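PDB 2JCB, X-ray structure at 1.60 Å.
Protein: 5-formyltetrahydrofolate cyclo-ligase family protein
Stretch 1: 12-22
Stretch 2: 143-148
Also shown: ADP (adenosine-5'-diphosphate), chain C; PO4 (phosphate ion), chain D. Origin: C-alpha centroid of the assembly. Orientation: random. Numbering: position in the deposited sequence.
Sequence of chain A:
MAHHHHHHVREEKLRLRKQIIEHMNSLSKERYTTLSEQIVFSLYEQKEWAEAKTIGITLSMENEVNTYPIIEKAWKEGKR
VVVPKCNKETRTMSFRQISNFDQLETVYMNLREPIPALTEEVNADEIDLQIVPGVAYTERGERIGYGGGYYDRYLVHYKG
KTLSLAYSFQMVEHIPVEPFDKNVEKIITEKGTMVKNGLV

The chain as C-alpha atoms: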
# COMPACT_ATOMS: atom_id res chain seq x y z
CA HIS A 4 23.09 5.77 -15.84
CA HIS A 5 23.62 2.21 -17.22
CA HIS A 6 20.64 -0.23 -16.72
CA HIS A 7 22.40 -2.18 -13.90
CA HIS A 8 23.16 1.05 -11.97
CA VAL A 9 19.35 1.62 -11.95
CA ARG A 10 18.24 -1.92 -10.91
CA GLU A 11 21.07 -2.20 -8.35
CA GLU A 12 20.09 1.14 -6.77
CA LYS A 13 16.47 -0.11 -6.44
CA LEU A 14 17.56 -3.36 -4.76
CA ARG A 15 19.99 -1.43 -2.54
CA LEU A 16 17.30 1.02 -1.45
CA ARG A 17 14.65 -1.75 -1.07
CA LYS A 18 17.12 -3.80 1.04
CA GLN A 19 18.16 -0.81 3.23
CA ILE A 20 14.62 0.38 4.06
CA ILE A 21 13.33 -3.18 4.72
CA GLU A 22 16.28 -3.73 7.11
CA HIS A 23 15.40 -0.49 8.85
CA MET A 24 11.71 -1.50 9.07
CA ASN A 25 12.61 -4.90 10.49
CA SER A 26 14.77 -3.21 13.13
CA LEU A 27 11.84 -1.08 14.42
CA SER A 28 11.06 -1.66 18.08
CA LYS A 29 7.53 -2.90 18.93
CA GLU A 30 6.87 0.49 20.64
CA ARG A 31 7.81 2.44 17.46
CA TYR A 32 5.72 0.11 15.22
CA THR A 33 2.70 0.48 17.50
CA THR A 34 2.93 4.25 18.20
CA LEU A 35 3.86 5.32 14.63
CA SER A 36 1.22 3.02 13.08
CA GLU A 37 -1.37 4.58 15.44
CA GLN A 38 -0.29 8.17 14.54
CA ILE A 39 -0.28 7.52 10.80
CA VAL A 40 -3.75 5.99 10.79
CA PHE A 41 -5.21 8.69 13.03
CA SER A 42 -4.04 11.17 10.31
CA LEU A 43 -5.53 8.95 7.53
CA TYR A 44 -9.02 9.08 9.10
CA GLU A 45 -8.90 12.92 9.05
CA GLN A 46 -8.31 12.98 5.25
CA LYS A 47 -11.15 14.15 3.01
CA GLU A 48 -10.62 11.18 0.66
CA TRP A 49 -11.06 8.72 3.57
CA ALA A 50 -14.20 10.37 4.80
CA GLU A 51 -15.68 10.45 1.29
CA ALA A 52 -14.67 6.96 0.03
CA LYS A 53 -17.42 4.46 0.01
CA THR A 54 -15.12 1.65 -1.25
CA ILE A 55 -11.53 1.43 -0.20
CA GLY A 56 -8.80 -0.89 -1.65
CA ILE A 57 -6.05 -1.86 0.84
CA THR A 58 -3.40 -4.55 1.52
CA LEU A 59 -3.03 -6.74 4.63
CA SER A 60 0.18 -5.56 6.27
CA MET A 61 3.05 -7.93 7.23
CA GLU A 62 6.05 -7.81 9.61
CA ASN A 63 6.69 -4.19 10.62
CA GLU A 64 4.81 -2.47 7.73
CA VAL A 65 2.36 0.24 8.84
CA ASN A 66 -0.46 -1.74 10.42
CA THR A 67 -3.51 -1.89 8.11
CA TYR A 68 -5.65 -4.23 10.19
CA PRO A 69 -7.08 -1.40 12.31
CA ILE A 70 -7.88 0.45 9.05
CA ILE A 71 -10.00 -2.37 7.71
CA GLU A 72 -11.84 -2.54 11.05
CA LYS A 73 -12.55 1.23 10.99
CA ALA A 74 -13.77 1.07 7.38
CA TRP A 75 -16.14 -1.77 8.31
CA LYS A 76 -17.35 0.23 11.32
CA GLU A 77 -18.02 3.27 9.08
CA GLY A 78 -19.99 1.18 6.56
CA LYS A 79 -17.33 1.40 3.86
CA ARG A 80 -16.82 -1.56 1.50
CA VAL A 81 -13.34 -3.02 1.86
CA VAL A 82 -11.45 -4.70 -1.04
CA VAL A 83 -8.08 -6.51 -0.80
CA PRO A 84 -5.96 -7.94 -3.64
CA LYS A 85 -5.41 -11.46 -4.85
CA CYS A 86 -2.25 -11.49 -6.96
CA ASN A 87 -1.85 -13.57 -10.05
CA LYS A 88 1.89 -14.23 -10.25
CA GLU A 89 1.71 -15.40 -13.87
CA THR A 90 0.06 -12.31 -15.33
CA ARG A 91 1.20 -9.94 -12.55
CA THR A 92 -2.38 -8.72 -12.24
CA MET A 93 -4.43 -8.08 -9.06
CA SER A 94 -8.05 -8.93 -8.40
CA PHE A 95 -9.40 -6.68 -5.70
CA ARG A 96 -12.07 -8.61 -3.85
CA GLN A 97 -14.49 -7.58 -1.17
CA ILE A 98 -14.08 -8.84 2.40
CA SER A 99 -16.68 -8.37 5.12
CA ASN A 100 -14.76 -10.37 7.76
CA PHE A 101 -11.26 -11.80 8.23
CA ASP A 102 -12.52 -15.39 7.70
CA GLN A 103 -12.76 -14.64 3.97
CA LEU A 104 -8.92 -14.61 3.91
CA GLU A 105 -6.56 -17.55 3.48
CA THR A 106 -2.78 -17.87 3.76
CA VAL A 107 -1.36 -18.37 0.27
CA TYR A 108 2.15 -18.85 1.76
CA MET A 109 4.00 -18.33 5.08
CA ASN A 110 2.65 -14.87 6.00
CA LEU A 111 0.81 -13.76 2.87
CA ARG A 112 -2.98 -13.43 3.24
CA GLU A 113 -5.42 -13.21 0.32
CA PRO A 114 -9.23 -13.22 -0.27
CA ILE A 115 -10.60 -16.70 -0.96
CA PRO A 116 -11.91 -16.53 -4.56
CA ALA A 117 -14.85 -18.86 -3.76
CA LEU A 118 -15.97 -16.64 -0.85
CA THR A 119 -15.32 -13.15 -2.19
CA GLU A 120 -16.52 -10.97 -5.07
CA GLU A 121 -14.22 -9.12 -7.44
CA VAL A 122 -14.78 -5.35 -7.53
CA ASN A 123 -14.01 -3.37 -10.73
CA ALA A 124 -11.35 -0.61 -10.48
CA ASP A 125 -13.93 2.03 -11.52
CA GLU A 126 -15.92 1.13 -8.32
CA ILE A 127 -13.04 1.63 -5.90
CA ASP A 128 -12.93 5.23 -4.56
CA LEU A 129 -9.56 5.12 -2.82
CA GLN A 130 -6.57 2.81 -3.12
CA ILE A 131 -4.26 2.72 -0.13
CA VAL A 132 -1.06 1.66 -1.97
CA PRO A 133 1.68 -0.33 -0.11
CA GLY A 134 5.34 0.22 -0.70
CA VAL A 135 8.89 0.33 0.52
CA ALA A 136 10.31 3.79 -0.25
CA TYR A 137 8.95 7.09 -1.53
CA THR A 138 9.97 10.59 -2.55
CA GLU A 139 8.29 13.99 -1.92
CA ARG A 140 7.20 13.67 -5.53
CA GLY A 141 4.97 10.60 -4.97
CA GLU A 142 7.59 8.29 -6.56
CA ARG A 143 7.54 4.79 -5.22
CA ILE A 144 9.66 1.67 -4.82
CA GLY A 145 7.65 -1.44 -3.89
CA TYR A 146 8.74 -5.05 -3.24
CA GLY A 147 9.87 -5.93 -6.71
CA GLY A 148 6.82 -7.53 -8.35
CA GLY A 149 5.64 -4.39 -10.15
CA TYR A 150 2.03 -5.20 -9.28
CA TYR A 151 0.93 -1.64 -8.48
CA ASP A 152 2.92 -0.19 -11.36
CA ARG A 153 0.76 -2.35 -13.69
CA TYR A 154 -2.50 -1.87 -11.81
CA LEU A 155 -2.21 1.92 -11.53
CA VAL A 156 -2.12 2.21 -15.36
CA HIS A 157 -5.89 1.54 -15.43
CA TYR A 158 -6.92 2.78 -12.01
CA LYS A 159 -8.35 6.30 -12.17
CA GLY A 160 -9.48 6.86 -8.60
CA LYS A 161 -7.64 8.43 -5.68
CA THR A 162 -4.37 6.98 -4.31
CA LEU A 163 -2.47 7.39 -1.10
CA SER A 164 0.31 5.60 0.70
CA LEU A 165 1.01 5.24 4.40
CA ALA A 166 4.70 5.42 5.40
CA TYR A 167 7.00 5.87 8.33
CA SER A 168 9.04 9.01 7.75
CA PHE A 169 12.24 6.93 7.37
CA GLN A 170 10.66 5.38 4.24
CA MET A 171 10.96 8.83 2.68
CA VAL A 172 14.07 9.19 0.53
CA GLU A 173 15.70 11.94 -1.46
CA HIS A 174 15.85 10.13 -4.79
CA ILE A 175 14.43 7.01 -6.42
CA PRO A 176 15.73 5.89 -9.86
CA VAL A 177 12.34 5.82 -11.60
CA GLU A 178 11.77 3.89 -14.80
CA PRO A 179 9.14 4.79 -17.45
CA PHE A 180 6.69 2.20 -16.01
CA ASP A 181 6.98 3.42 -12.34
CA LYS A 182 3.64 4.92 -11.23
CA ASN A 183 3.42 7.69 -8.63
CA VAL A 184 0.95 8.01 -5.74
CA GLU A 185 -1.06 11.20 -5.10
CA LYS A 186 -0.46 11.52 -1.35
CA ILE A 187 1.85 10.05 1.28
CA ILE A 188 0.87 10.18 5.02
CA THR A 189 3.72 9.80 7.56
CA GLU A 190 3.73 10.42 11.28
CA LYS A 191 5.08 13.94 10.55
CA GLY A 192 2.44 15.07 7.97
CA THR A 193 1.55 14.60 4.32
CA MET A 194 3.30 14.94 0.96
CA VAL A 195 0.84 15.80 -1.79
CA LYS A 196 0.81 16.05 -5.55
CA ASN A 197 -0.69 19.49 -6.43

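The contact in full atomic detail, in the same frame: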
# COMPACT_ATOMS: atom_id res chain seq x y z
N GLU A 12 20.57 0.10 -7.70
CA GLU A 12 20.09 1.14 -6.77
C GLU A 12 18.71 0.85 -6.14
O GLU A 12 18.52 1.12 -4.96
CB GLU A 12 20.13 2.50 -7.46
CG GLU A 12 19.72 3.73 -6.61
CD GLU A 12 20.12 5.05 -7.29
OE1 GLU A 12 21.00 5.01 -8.20
OE2 GLU A 12 19.58 6.11 -6.93
N LYS A 13 17.78 0.31 -6.93
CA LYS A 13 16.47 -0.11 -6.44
C LYS A 13 16.55 -1.23 -5.40
O LYS A 13 15.87 -1.18 -4.38
CB LYS A 13 15.61 -0.55 -7.61
CG LYS A 13 14.68 0.53 -8.17
CD LYS A 13 13.62 -0.08 -9.12
CE LYS A 13 12.97 1.01 -9.97
NZ LYS A 13 11.70 0.58 -10.58
N LEU A 14 17.38 -2.24 -5.69
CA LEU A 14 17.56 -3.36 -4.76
C LEU A 14 18.22 -2.87 -3.49
O LEU A 14 17.79 -3.21 -2.42
CB LEU A 14 18.47 -4.43 -5.37
CG LEU A 14 17.96 -5.30 -6.51
CD1 LEU A 14 18.93 -6.48 -6.69
CD2 LEU A 14 16.50 -5.73 -6.25
N ARG A 15 19.30 -2.10 -3.65
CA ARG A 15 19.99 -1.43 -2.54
C ARG A 15 19.05 -0.61 -1.65
O ARG A 15 19.13 -0.68 -0.41
CB ARG A 15 21.12 -0.55 -3.11
CG ARG A 15 22.21 -0.08 -2.13
CD ARG A 15 22.99 1.17 -2.66
NE ARG A 15 22.07 2.33 -2.65
CZ ARG A 15 22.03 3.28 -1.72
NH1 ARG A 15 22.89 3.28 -0.70
NH2 ARG A 15 21.12 4.26 -1.82
N LEU A 16 18.17 0.18 -2.25
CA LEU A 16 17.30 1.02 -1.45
C LEU A 16 16.21 0.16 -0.80
O LEU A 16 15.91 0.33 0.37
CB LEU A 16 16.67 2.15 -2.27
CG LEU A 16 17.50 3.43 -2.39
CD1 LEU A 16 16.94 4.31 -3.51
CD2 LEU A 16 17.56 4.17 -1.03
N ARG A 17 15.70 -0.80 -1.57
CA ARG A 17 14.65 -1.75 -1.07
C ARG A 17 15.22 -2.51 0.14
O ARG A 17 14.62 -2.51 1.20
CB ARG A 17 14.22 -2.72 -2.17
CG ARG A 17 12.82 -3.34 -1.97
CD ARG A 17 12.49 -4.31 -3.15
NE ARG A 17 11.97 -3.60 -4.33
CZ ARG A 17 12.36 -3.73 -5.59
NH1 ARG A 17 13.31 -4.60 -5.97
NH2 ARG A 17 11.75 -2.99 -6.51
N LYS A 18 16.40 -3.10 -0.04
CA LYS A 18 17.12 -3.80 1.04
C LYS A 18 17.31 -2.93 2.31
O LYS A 18 16.91 -3.33 3.41
CB LYS A 18 18.47 -4.32 0.51
CG LYS A 18 19.25 -5.33 1.38
CD LYS A 18 20.63 -5.69 0.77
CE LYS A 18 21.52 -6.52 1.73
NZ LYS A 18 23.00 -6.32 1.53
N GLN A 19 17.86 -1.73 2.12
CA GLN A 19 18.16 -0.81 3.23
C GLN A 19 16.94 -0.40 4.05
O GLN A 19 16.99 -0.38 5.28
CB GLN A 19 18.99 0.39 2.72
CG GLN A 19 18.93 1.69 3.55
CD GLN A 19 19.51 2.89 2.80
OE1 GLN A 19 18.80 3.83 2.43
NE2 GLN A 19 20.80 2.85 2.57
N ILE A 20 15.83 -0.05 3.38
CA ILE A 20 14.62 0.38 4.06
C ILE A 20 13.92 -0.79 4.76
O ILE A 20 13.45 -0.63 5.87
CB ILE A 20 13.65 1.13 3.10
CG1 ILE A 20 14.23 2.44 2.59
CG2 ILE A 20 12.43 1.50 3.83
CD1 ILE A 20 14.47 3.41 3.71
N ILE A 21 13.87 -1.95 4.12
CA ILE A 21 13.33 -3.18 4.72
C ILE A 21 14.07 -3.58 6.00
O ILE A 21 13.47 -3.94 6.99
CB ILE A 21 13.22 -4.34 3.66
CG1 ILE A 21 12.09 -3.99 2.68
CG2 ILE A 21 12.94 -5.74 4.36
CD1 ILE A 21 11.89 -4.94 1.48
N GLU A 22 15.39 -3.47 5.97
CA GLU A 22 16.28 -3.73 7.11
C GLU A 22 15.95 -2.77 8.24
O GLU A 22 15.84 -3.17 9.39
CB GLU A 22 17.73 -3.57 6.70
CG GLU A 22 18.73 -3.82 7.79
CD GLU A 22 20.14 -3.98 7.24
OE1 GLU A 22 20.40 -3.46 6.12
OE2 GLU A 22 21.00 -4.60 7.91
N ARG A 143 7.79 5.97 -6.04
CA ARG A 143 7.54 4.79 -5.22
C ARG A 143 8.40 3.60 -5.65
O ARG A 143 8.55 3.31 -6.84
CB ARG A 143 6.05 4.44 -5.21
CG ARG A 143 5.78 3.11 -4.59
CD ARG A 143 4.27 2.80 -4.62
NE ARG A 143 4.12 1.41 -4.27
CZ ARG A 143 4.23 0.37 -5.11
NH1 ARG A 143 4.12 -0.85 -4.59
NH2 ARG A 143 4.50 0.52 -6.40
N ILE A 144 9.08 3.01 -4.68
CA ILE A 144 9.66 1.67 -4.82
C ILE A 144 8.81 0.70 -3.98
O ILE A 144 8.55 0.96 -2.80
CB ILE A 144 11.13 1.60 -4.31
CG1 ILE A 144 12.07 2.45 -5.16
CG2 ILE A 144 11.64 0.13 -4.39
CD1 ILE A 144 13.42 2.65 -4.53
N GLY A 145 8.38 -0.40 -4.61
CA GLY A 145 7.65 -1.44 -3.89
C GLY A 145 8.60 -2.61 -3.60
O GLY A 145 9.80 -2.43 -3.40
N TYR A 146 8.03 -3.82 -3.64
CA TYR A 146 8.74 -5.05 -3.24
C TYR A 146 9.40 -5.81 -4.35
O TYR A 146 10.14 -6.77 -4.10
CB TYR A 146 7.76 -5.98 -2.47
CG TYR A 146 7.46 -5.40 -1.13
CD1 TYR A 146 8.35 -5.55 -0.07
CD2 TYR A 146 6.33 -4.63 -0.96
CE1 TYR A 146 8.07 -4.97 1.15
CE2 TYR A 146 6.06 -4.03 0.25
CZ TYR A 146 6.93 -4.20 1.29
OH TYR A 146 6.60 -3.58 2.48
N GLY A 147 9.20 -5.36 -5.58
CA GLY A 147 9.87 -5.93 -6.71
C GLY A 147 9.01 -6.61 -7.75
O GLY A 147 9.51 -6.93 -8.84
N GLY A 148 7.74 -6.86 -7.42
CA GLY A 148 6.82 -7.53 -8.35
C GLY A 148 6.25 -6.65 -9.47
O GLY A 148 5.84 -7.15 -10.51
PB ADP C . 8.42 -2.29 -7.77
O1B ADP C . 7.58 -3.37 -7.09
O2B ADP C . 9.37 -1.67 -6.81
O3B ADP C . 7.47 -1.38 -8.52
PA ADP C . 9.83 -2.60 -10.31
O1A ADP C . 9.52 -1.16 -10.60
O2A ADP C . 11.20 -3.01 -10.49
O3A ADP C . 9.32 -3.07 -8.84
O5' ADP C . 8.97 -3.49 -11.36
C5' ADP C . 9.28 -4.90 -11.36
C4' ADP C . 9.12 -5.49 -12.74
O4' ADP C . 7.81 -5.17 -13.19
C3' ADP C . 10.11 -4.85 -13.70
O3' ADP C . 10.86 -5.90 -14.28
C2' ADP C . 9.26 -4.12 -14.72
O2' ADP C . 9.66 -4.40 -16.03
C1' ADP C . 7.86 -4.70 -14.54
N9 ADP C . 6.77 -3.73 -14.82
C8 ADP C . 6.37 -2.73 -14.01
N7 ADP C . 5.31 -2.08 -14.56
C5 ADP C . 5.02 -2.64 -15.73
C6 ADP C . 3.99 -2.44 -16.78
N6 ADP C . 3.08 -1.45 -16.69
N1 ADP C . 3.97 -3.29 -17.81
C2 ADP C . 4.88 -4.28 -17.93
N3 ADP C . 5.82 -4.53 -17.00
C4 ADP C . 5.94 -3.78 -15.88
P PO4 D . 4.33 -4.04 -5.78
O1 PO4 D . 3.63 -3.10 -6.52
O2 PO4 D . 5.74 -3.68 -5.42
O3 PO4 D . 3.60 -4.31 -4.43
O4 PO4 D . 4.50 -5.35 -6.54
O HOH W 1 9.87 0.63 -8.38

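Residues 12-22 form part of a longer helix, held by regular i to i+4 backbone hydrogen bonds, and they pack against a segment that leaves a short strand at Ile 144 and turns into a glycine-rich loop. The backbones come nearest at Arg 17 and Tyr 146, whose CA atoms lie 7.1 Å apart; the helix reaches across with its side chains, which meet the Ile 144 and Tyr 146 side chains and the backbone of Gly 145 to Gly 147.

Ile 144 supplies the largest covered area. Its CB points toward the helix, and its branched, apolar side chain fills the space beside three helical residues. Ile 144 CD1 lies 4.0 Å from Leu 16 CB and 4.4 Å from Lys 13 CG, so even the lysine contributes its aliphatic portion, while Ile 144 CG2 lies 3.7 Å from Arg 17 NE.

Arg 17 covers nearly as much. Its CA-to-CB bond points sideways, but the long chain brings the guanidinium to the loop. There Arg 17 NE donates a hydrogen bond to Gly 145 O (2.6 Å, 153°), and Arg 17 NH2 donates another to ADP O2B (2.7 Å); both acceptors lie near the guanidinium plane, where its N-H groups point. One face of the group is covered by Tyr 146 C and Gly 147 CA, the latter 3.5 Å from Arg 17 NH2. Gly 147 has phi/psi of 116/-13°, at which a CB would jam against the preceding carbonyl oxygen; glycine avoids this.

The loop and helix therefore share the nucleotide. Gly 145 N also donates to ADP O2B (2.7 Å), Gly 147 N to ADP O1B (3.0 Å), and Lys 13 NZ to ADP O1A (2.8 Å), cationic side chains and backbone amides together meeting the anionic phosphates.

Further along the helix, Ile 21 CD1 rests 3.8 Å from Tyr 146 CE1, an apolar contact between a partly exposed isoleucine and an exposed tyrosine.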